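Long-range contacts in bacteriohemerythrin (Methylococcus capsulatus, PDB 4XPX), which binds oxygen reversibly at a site of two iron atoms and may store it or deliver it to oxygen-requiring enzymes: residues S60-M65 and A78-L83; A1-T6 and T23-V28. All coordinates share one frame; numbering follows the deposited sequence.

Interaction 1: S60-M65 and A78-L83; sequences SEETEM and AEHDKL. With FE2 (Fe (II) ion), chain B; FE2 (Fe (II) ion), chain C.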
ATOM      1  N   SER A  60       8.197   4.953  -6.207  1.00  9.65           N
ATOM      2  CA  SER A  60       9.414   4.194  -6.392  1.00  9.50           C
ATOM      3  C   SER A  60       9.262   3.133  -7.451  1.00  8.25           C
ATOM      4  O   SER A  60      10.133   2.990  -8.368  1.00  9.39           O
ATOM      5  CB  SER A  60       9.811   3.526  -5.088  1.00  9.99           C
ATOM      6  OG  SER A  60      10.048   4.420  -3.999  1.00 11.97           O
ATOM      7  N   GLU A  61       8.181   2.361  -7.388  1.00  8.07           N
ATOM      8  CA  GLU A  61       7.923   1.352  -8.401  1.00  7.85           C
ATOM      9  C   GLU A  61       7.746   2.045  -9.771  1.00  7.98           C
ATOM     10  O   GLU A  61       8.276   1.518 -10.804  1.00  9.10           O
ATOM     11  CB  GLU A  61       6.623   0.582  -8.132  1.00  8.37           C
ATOM     12  CG  GLU A  61       6.722  -0.416  -6.986  1.00  8.04           C
ATOM     13  CD  GLU A  61       5.460  -1.265  -6.882  1.00  7.07           C
ATOM     14  OE1 GLU A  61       4.502  -0.979  -7.574  1.00  7.97           O
ATOM     15  OE2 GLU A  61       5.516  -2.250  -6.064  1.00  7.32           O
ATOM     16  N   GLU A  62       7.016   3.114  -9.836  1.00  8.64           N
ATOM     17  CA  GLU A  62       6.720   3.752 -11.139  1.00  9.16           C
ATOM     18  C   GLU A  62       7.971   4.281 -11.756  1.00  9.06           C
ATOM     19  O   GLU A  62       8.143   4.157 -13.006  1.00  9.66           O
ATOM     20  CB  GLU A  62       5.693   4.862 -10.946  1.00  9.43           C
ATOM     21  CG  GLU A  62       4.322   4.307 -10.644  1.00  9.24           C
ATOM     22  CD  GLU A  62       3.359   5.306 -10.038  1.00  9.95           C
ATOM     23  OE1 GLU A  62       3.554   6.566 -10.252  1.00 13.87           O
ATOM     24  OE2 GLU A  62       2.340   4.917  -9.401  1.00  9.88           O
ATOM     25  N   THR A  63       8.854   4.898 -11.009  1.00  9.53           N
ATOM     26  CA  THR A  63      10.088   5.425 -11.572  1.00 10.51           C
ATOM     27  C   THR A  63      10.883   4.310 -12.151  1.00  9.63           C
ATOM     28  O   THR A  63      11.435   4.451 -13.319  1.00 10.93           O
ATOM     29  CB  THR A  63      10.898   6.179 -10.499  1.00 12.31           C
ATOM     30  OG1 THR A  63      10.143   7.291  -9.994  1.00 15.37           O
ATOM     31  CG2 THR A  63      12.217   6.663 -11.039  1.00 15.15           C
ATOM     32  N   GLU A  64      11.020   3.200 -11.480  1.00  9.71           N
ATOM     33  CA  GLU A  64      11.789   2.094 -11.995  1.00 10.26           C
ATOM     34  C   GLU A  64      11.136   1.466 -13.198  1.00  9.44           C
ATOM     35  O   GLU A  64      11.837   1.170 -14.207  1.00 10.79           O
ATOM     36  CB  GLU A  64      12.015   1.090 -10.883  1.00 11.26           C
ATOM     37  CG  GLU A  64      12.929   1.491  -9.764  1.00 13.88           C
ATOM     38  CD  GLU A  64      14.248   2.055 -10.181  1.00 20.34           C
ATOM     39  OE1 GLU A  64      14.884   1.289 -10.882  1.00 24.29           O
ATOM     40  OE2 GLU A  64      14.612   3.245  -9.891  1.00 27.88           O
ATOM     41  N   MET A  65       9.863   1.211 -13.150  1.00  9.26           N
ATOM     42  CA  MET A  65       9.169   0.671 -14.293  1.00  9.64           C
ATOM     43  C   MET A  65       9.318   1.557 -15.523  1.00  9.41           C
ATOM     44  O   MET A  65       9.597   1.040 -16.652  1.00 10.61           O
ATOM     45  CB  MET A  65       7.673   0.488 -14.011  1.00  8.94           C
ATOM     46  CG  MET A  65       7.364  -0.707 -13.114  1.00  9.65           C
ATOM     47  SD  MET A  65       5.564  -1.005 -12.938  1.00  9.47           S
ATOM     48  CE  MET A  65       5.067   0.328 -11.783  1.00 12.32           C
ATOM     49  N   ALA A  78      -1.997   3.046 -13.317  1.00  9.38           N
ATOM     50  CA  ALA A  78      -3.448   3.310 -13.159  1.00  9.35           C
ATOM     51  C   ALA A  78      -4.012   2.640 -11.951  1.00  8.44           C
ATOM     52  O   ALA A  78      -4.881   3.207 -11.256  1.00  9.17           O
ATOM     53  CB  ALA A  78      -4.169   2.949 -14.433  1.00 11.42           C
ATOM     54  N   GLU A  79      -3.585   1.412 -11.647  1.00  8.42           N
ATOM     55  CA  GLU A  79      -4.031   0.739 -10.420  1.00  7.79           C
ATOM     56  C   GLU A  79      -3.617   1.508  -9.188  1.00  7.48           C
ATOM     57  O   GLU A  79      -4.398   1.728  -8.252  1.00  8.74           O
ATOM     58  CB  GLU A  79      -3.550  -0.693 -10.331  1.00  8.66           C
ATOM     59  CG  GLU A  79      -3.908  -1.588 -11.509  1.00  9.39           C
ATOM     60  CD  GLU A  79      -5.359  -1.741 -11.868  1.00  9.61           C
ATOM     61  OE1 GLU A  79      -6.232  -1.439 -11.026  1.00 10.10           O
ATOM     62  OE2 GLU A  79      -5.677  -2.150 -13.080  1.00 10.81           O
ATOM     63  N   HIS A  80      -2.366   1.923  -9.154  1.00  7.74           N
ATOM     64  CA  HIS A  80      -1.859   2.766  -8.027  1.00  7.76           C
ATOM     65  C   HIS A  80      -2.696   4.005  -7.886  1.00  7.97           C
ATOM     66  O   HIS A  80      -3.121   4.372  -6.752  1.00  8.32           O
ATOM     67  CB  HIS A  80      -0.433   3.202  -8.263  1.00  7.26           C
ATOM     68  CG  HIS A  80       0.572   2.108  -8.201  1.00  7.41           C
ATOM     69  ND1 HIS A  80       1.886   2.353  -8.525  1.00  7.97           N
ATOM     70  CD2 HIS A  80       0.553   0.813  -7.796  1.00  7.39           C
ATOM     71  CE1 HIS A  80       2.581   1.231  -8.325  1.00  7.74           C
ATOM     72  NE2 HIS A  80       1.787   0.276  -7.847  1.00  7.55           N
ATOM     73  N   ASP A  81      -2.948   4.714  -9.004  1.00  8.56           N
ATOM     74  CA  ASP A  81      -3.600   6.029  -8.922  1.00  9.53           C
ATOM     75  C   ASP A  81      -5.029   5.868  -8.433  1.00  9.47           C
ATOM     76  O   ASP A  81      -5.485   6.778  -7.649  1.00 10.05           O
ATOM     77  CB  ASP A  81      -3.520   6.714 -10.243  1.00 11.59           C
ATOM     78  CG  ASP A  81      -2.091   7.226 -10.589  1.00 12.71           C
ATOM     79  OD1 ASP A  81      -1.240   7.377  -9.734  1.00 16.84           O
ATOM     80  OD2 ASP A  81      -1.865   7.552 -11.749  1.00 16.71           O
ATOM     81  N   LYS A  82      -5.703   4.794  -8.735  1.00  9.89           N
ATOM     82  CA  LYS A  82      -7.071   4.650  -8.192  1.00 10.26           C
ATOM     83  C   LYS A  82      -6.985   4.454  -6.667  1.00  9.49           C
ATOM     84  O   LYS A  82      -7.830   5.040  -5.958  1.00 11.21           O
ATOM     85  CB  LYS A  82      -7.772   3.471  -8.851  1.00 11.03           C
ATOM     86  CG  LYS A  82      -8.334   3.684 -10.232  1.00 14.26           C
ATOM     87  CD  LYS A  82      -9.453   4.641 -10.252  1.00 16.98           C
ATOM     88  CE  LYS A  82     -10.010   4.724 -11.762  1.00 21.31           C
ATOM     89  NZ  LYS A  82     -11.112   5.767 -11.695  1.00 28.81           N
ATOM     90  N   LEU A  83      -6.023   3.691  -6.157  1.00  9.08           N
ATOM     91  CA  LEU A  83      -5.885   3.552  -4.723  1.00  9.14           C
ATOM     92  C   LEU A  83      -5.542   4.859  -4.070  1.00  8.86           C
ATOM     93  O   LEU A  83      -6.116   5.191  -2.972  1.00  9.45           O
ATOM     94  CB  LEU A  83      -4.916   2.462  -4.345  1.00 10.29           C
ATOM     95  CG  LEU A  83      -4.876   2.238  -2.828  1.00 11.53           C
ATOM     96  CD1 LEU A  83      -6.138   1.653  -2.246  1.00 11.99           C
ATOM     97  CD2 LEU A  83      -3.711   1.451  -2.380  1.00 12.57           C
TER
HETATM   98 FE   FE2 B 201       2.490  -1.774  -7.548  1.00  7.01          FE
HETATM   99 FE   FE2 C 202       3.949  -2.633  -4.534  1.00  7.98          FE
HETATM  100  O   HOH W   1       0.623   6.398  -7.860  1.00 15.84           O
HETATM  101  O   HOH W   2       2.465  -1.551  -5.284  1.00 10.45           O
HETATM  102  O   HOH W   3       2.006  -2.626  -2.938  1.00  4.72           O

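Interaction 2: A1-T6 and T23-V28; sequences ALMTWT and TIFDMV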
ATOM      1  N   ALA A   1       0.048  -8.465  13.230  1.00 23.73           N
ATOM      2  CA  ALA A   1      -1.225  -9.044  13.304  1.00 15.07           C
ATOM      3  C   ALA A   1      -2.064  -9.244  12.135  1.00 13.47           C
ATOM      4  O   ALA A   1      -2.253 -10.419  11.761  1.00 14.70           O
ATOM      5  CB  ALA A   1      -2.031  -8.231  14.305  1.00 20.00           C
ATOM      6  N   LEU A   2      -2.607  -8.194  11.547  1.00 10.73           N
ATOM      7  CA  LEU A   2      -3.479  -8.405  10.431  1.00  9.95           C
ATOM      8  C   LEU A   2      -2.759  -9.130   9.270  1.00  9.61           C
ATOM      9  O   LEU A   2      -3.342 -10.055   8.672  1.00 12.63           O
ATOM     10  CB  LEU A   2      -4.044  -7.068   9.966  1.00  9.59           C
ATOM     11  CG  LEU A   2      -4.964  -7.177   8.739  1.00  9.66           C
ATOM     12  CD1 LEU A   2      -6.219  -7.971   9.012  1.00 12.93           C
ATOM     13  CD2 LEU A   2      -5.314  -5.768   8.300  1.00 11.88           C
ATOM     14  N   MET A   3      -1.591  -8.624   8.903  1.00  9.42           N
ATOM     15  CA  MET A   3      -0.866  -9.024   7.691  1.00  9.04           C
ATOM     16  C   MET A   3       0.398  -9.752   8.029  1.00  8.92           C
ATOM     17  O   MET A   3       1.102  -9.375   8.992  1.00 11.19           O
ATOM     18  CB  MET A   3      -0.519  -7.813   6.852  1.00  9.26           C
ATOM     19  CG  MET A   3      -1.797  -7.053   6.433  1.00  9.81           C
ATOM     20  SD  MET A   3      -1.497  -5.826   5.125  1.00  9.55           S
ATOM     21  CE  MET A   3      -1.137  -6.914   3.752  1.00  9.24           C
ATOM     22  N   THR A   4       0.761 -10.724   7.229  1.00  9.45           N
ATOM     23  CA  THR A   4       2.040 -11.425   7.344  1.00  8.99           C
ATOM     24  C   THR A   4       2.670 -11.524   5.968  1.00  8.48           C
ATOM     25  O   THR A   4       2.058 -12.055   5.030  1.00 11.02           O
ATOM     26  CB  THR A   4       1.865 -12.849   7.888  1.00 10.40           C
ATOM     27  OG1 THR A   4       1.304 -12.769   9.203  1.00 11.77           O
ATOM     28  CG2 THR A   4       3.162 -13.573   7.991  1.00 12.10           C
ATOM     29  N   TRP A   5       3.846 -10.978   5.769  1.00  8.82           N
ATOM     30  CA  TRP A   5       4.581 -11.080   4.512  1.00  8.71           C
ATOM     31  C   TRP A   5       5.311 -12.396   4.456  1.00  9.54           C
ATOM     32  O   TRP A   5       6.010 -12.756   5.428  1.00 11.05           O
ATOM     33  CB  TRP A   5       5.535  -9.886   4.403  1.00  9.61           C
ATOM     34  CG  TRP A   5       6.181  -9.810   3.020  1.00  9.37           C
ATOM     35  CD1 TRP A   5       5.795  -8.928   2.027  1.00  9.26           C
ATOM     36  CD2 TRP A   5       7.358 -10.464   2.528  1.00 10.05           C
ATOM     37  NE1 TRP A   5       6.639  -9.056   0.951  1.00  9.63           N
ATOM     38  CE2 TRP A   5       7.574 -10.012   1.228  1.00  9.92           C
ATOM     39  CE3 TRP A   5       8.218 -11.476   3.046  1.00 11.10           C
ATOM     40  CZ2 TRP A   5       8.642 -10.460   0.417  1.00 10.89           C
ATOM     41  CZ3 TRP A   5       9.260 -11.907   2.250  1.00 12.93           C
ATOM     42  CH2 TRP A   5       9.457 -11.422   0.977  1.00 12.10           C
ATOM     43  N   THR A   6       5.200 -13.097   3.335  1.00  9.84           N
ATOM     44  CA  THR A   6       6.083 -14.232   3.083  1.00 10.43           C
ATOM     45  C   THR A   6       6.535 -14.139   1.634  1.00 10.35           C
ATOM     46  O   THR A   6       5.835 -13.572   0.807  1.00 10.61           O
ATOM     47  CB  THR A   6       5.391 -15.618   3.268  1.00 20.00           C
ATOM     48  OG1 THR A   6       4.483 -15.818   2.228  1.00 20.00           O
ATOM     49  CG2 THR A   6       4.723 -15.721   4.617  1.00 20.00           C
ATOM     50  N   THR A  23       7.516  -2.909   4.976  1.00  7.37           N
ATOM     51  CA  THR A  23       7.170  -1.747   5.780  1.00  7.13           C
ATOM     52  C   THR A  23       5.694  -1.433   5.709  1.00  6.50           C
ATOM     53  O   THR A  23       5.067  -1.145   6.764  1.00  7.26           O
ATOM     54  CB  THR A  23       7.982  -0.528   5.294  1.00  7.29           C
ATOM     55  OG1 THR A  23       9.374  -0.734   5.551  1.00  8.29           O
ATOM     56  CG2 THR A  23       7.524   0.763   5.953  1.00  8.04           C
ATOM     57  N   ILE A  24       5.081  -1.479   4.528  1.00  6.49           N
ATOM     58  CA  ILE A  24       3.651  -1.250   4.409  1.00  6.40           C
ATOM     59  C   ILE A  24       2.891  -2.205   5.324  1.00  6.41           C
ATOM     60  O   ILE A  24       1.951  -1.789   6.026  1.00  6.94           O
ATOM     61  CB  ILE A  24       3.210  -1.325   2.957  1.00  6.45           C
ATOM     62  CG1 ILE A  24       3.748  -0.156   2.146  1.00  7.39           C
ATOM     63  CG2 ILE A  24       1.701  -1.382   2.865  1.00  7.45           C
ATOM     64  CD1 ILE A  24       3.665  -0.301   0.651  1.00  8.36           C
ATOM     65  N   PHE A  25       3.231  -3.461   5.262  1.00  6.60           N
ATOM     66  CA  PHE A  25       2.492  -4.461   6.071  1.00  7.04           C
ATOM     67  C   PHE A  25       2.610  -4.091   7.551  1.00  6.71           C
ATOM     68  O   PHE A  25       1.625  -4.174   8.311  1.00  7.56           O
ATOM     69  CB  PHE A  25       3.002  -5.879   5.865  1.00  7.58           C
ATOM     70  CG  PHE A  25       2.600  -6.571   4.584  1.00  7.19           C
ATOM     71  CD1 PHE A  25       2.377  -5.902   3.362  1.00  7.51           C
ATOM     72  CD2 PHE A  25       2.420  -7.927   4.599  1.00  8.52           C
ATOM     73  CE1 PHE A  25       2.066  -6.632   2.224  1.00  8.44           C
ATOM     74  CE2 PHE A  25       2.061  -8.646   3.459  1.00  9.57           C
ATOM     75  CZ  PHE A  25       1.920  -8.010   2.252  1.00  8.70           C
ATOM     76  N   ASP A  26       3.803  -3.715   7.996  1.00  7.11           N
ATOM     77  CA  ASP A  26       3.980  -3.338   9.417  1.00  8.14           C
ATOM     78  C   ASP A  26       3.143  -2.128   9.750  1.00  7.48           C
ATOM     79  O   ASP A  26       2.541  -2.039  10.866  1.00  8.48           O
ATOM     80  CB  ASP A  26       5.449  -3.092   9.686  1.00  8.30           C
ATOM     81  CG  ASP A  26       6.295  -4.313   9.820  1.00 12.52           C
ATOM     82  OD1 ASP A  26       5.774  -5.458   9.969  1.00 15.97           O
ATOM     83  OD2 ASP A  26       7.611  -4.205   9.806  1.00 15.51           O
ATOM     84  N   MET A  27       3.093  -1.142   8.861  1.00  7.32           N
ATOM     85  CA  MET A  27       2.347   0.083   9.150  1.00  7.65           C
ATOM     86  C   MET A  27       0.845  -0.176   9.107  1.00  7.43           C
ATOM     87  O   MET A  27       0.087   0.446   9.919  1.00  7.98           O
ATOM     88  CB  MET A  27       2.777   1.187   8.145  1.00  7.34           C
ATOM     89  CG  MET A  27       4.224   1.576   8.316  1.00  7.64           C
ATOM     90  SD  MET A  27       4.718   2.940   7.230  1.00  8.41           S
ATOM     91  CE  MET A  27       4.103   4.361   8.188  1.00 10.34           C
ATOM     92  N   VAL A  28       0.354  -1.031   8.203  1.00  7.09           N
ATOM     93  CA  VAL A  28      -1.055  -1.474   8.219  1.00  7.51           C
ATOM     94  C   VAL A  28      -1.341  -2.166   9.536  1.00  7.15           C
ATOM     95  O   VAL A  28      -2.417  -1.943  10.147  1.00  7.85           O
ATOM     96  CB  VAL A  28      -1.365  -2.371   7.044  1.00  7.77           C
ATOM     97  CG1 VAL A  28      -2.732  -3.009   7.177  1.00  9.05           C
ATOM     98  CG2 VAL A  28      -1.286  -1.615   5.713  1.00  8.43           C
TER
HETATM   99  O   HOH W   4       4.353  -8.139   8.819  1.00 41.17           O

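Interaction 1: S60-M65 and A78-L83
Glu61 and His80 meet through iron rather than through a bond of their own. Glu61 OE1 lies 3.0 Å from His80 NE2, in the plane of the imidazole at its edge, because both atoms bind the same ferrous ion, the one in chain B. CG stands anti to the carbonyl carbon (chi1 -74°), and the extended chain beyond it carries the carboxylate to the metal pair: Glu61 OE1 binds that ion at 2.2 Å, and Glu61 OE2 binds the second ion, in chain C, also at 2.2 Å. OE2 additionally accepts a hydrogen bond from Tyr124. Water 2 ligates both irons, and Asp121 is a further residue shared between them. This is the carboxylate-bridged di-iron centre of the hemerythrin four-helix bundle, with His76 and His116 beside His80 on one metal and His21 and His57 on the other. The segments supplying Glu61 and His80 run nearly antiparallel, at 160°, and their axes come no closer than 11.6 Å, so side chains and metal bridge the distance.

Glu62, one residue on, takes the other nitrogen of the same imidazole. His80 ND1 donates to Glu62 OE2 over 2.7 Å; the N-H...O angle is 161°, and the acceptor lies in the ring plane, offering its anti lone pair. Carboxylate and ring are nearly coplanar and meet tip to tip. Held at NE2 by iron and at ND1 by this second-shell carboxylate, the ring is fixed in rotation, and the negative charge would probably make it a stronger donor to the metal. Water 1 donates to both Glu62 OE2 and Asp81 OD1, bridging like charges, while Asp81 OD2 forms a salt bridge with Lys77. Finally, Met65 brings its CE methyl obliquely to within 4.4 Å of His80 CE1.

Interaction 2: A1-T6 and T23-V28
Phe25 is held between Met3 and Trp5, with one residue over each face of its ring. Met3 CE stands over the ring centre, 3.4 Å from the centroid and only 6° off the normal, a CH-pi contact. A bend at chi3 (69°) turns this methyl onto the face, and Met3 SD, also above the ring at 4.4 Å from its centroid, makes the contact Met-aromatic as well. Against the opposite face comes the edge of the Trp5 indole: CD1 sits over the rim, and the five-membered ring lies 5.3 Å from the Phe25 centroid with the planes at 66°, a T-shaped pair. The backbone takes part too, for Thr4 O approaches the ring edge at 3.8 Å from Phe25 CE2. An alanine in place of Phe25 would probably open a gap between Met3 and Trp5, leaving the methyl and the indole edge without the surface they pack on.

One turn further along the helix, Val28 CG1 touches Met3 SD at 3.7 Å, and Leu2 CD2 reaches the same methyl at 3.9 Å. The N-terminal arm, which leads into helix 7-10, thus lies along helix 15-34. Asn29 of helix 15-34 accepts a hydrogen bond from Met3 N, Phe10 adds its ring edge-to-face with Phe25, and helix 103-121 touches the contact through Arg110 against Met3 and Ile117 against Phe25.

Interaction 1 is a buried contact between helices 40-67 and 73-95, whereas interaction 2 is partly buried and lays an irregular N-terminal arm on helix 15-34. They lie on opposite sides of the chain's centre, with centres 20 Å apart and nearest atoms about 7 Å apart, and they share no helix. Their chemistry differs accordingly. The metal-centred contact buries only 166 Å² between its segments and depends on coordination and a charged hydrogen bond; the arm buries 317 Å² through apolar and aromatic packing. Both still lie close to the iron site: the side chain of Trp5 comes within about 4 Å of that of the iron ligand His21, nearest atoms, and helix 15-34 carries both His21 and Phe25.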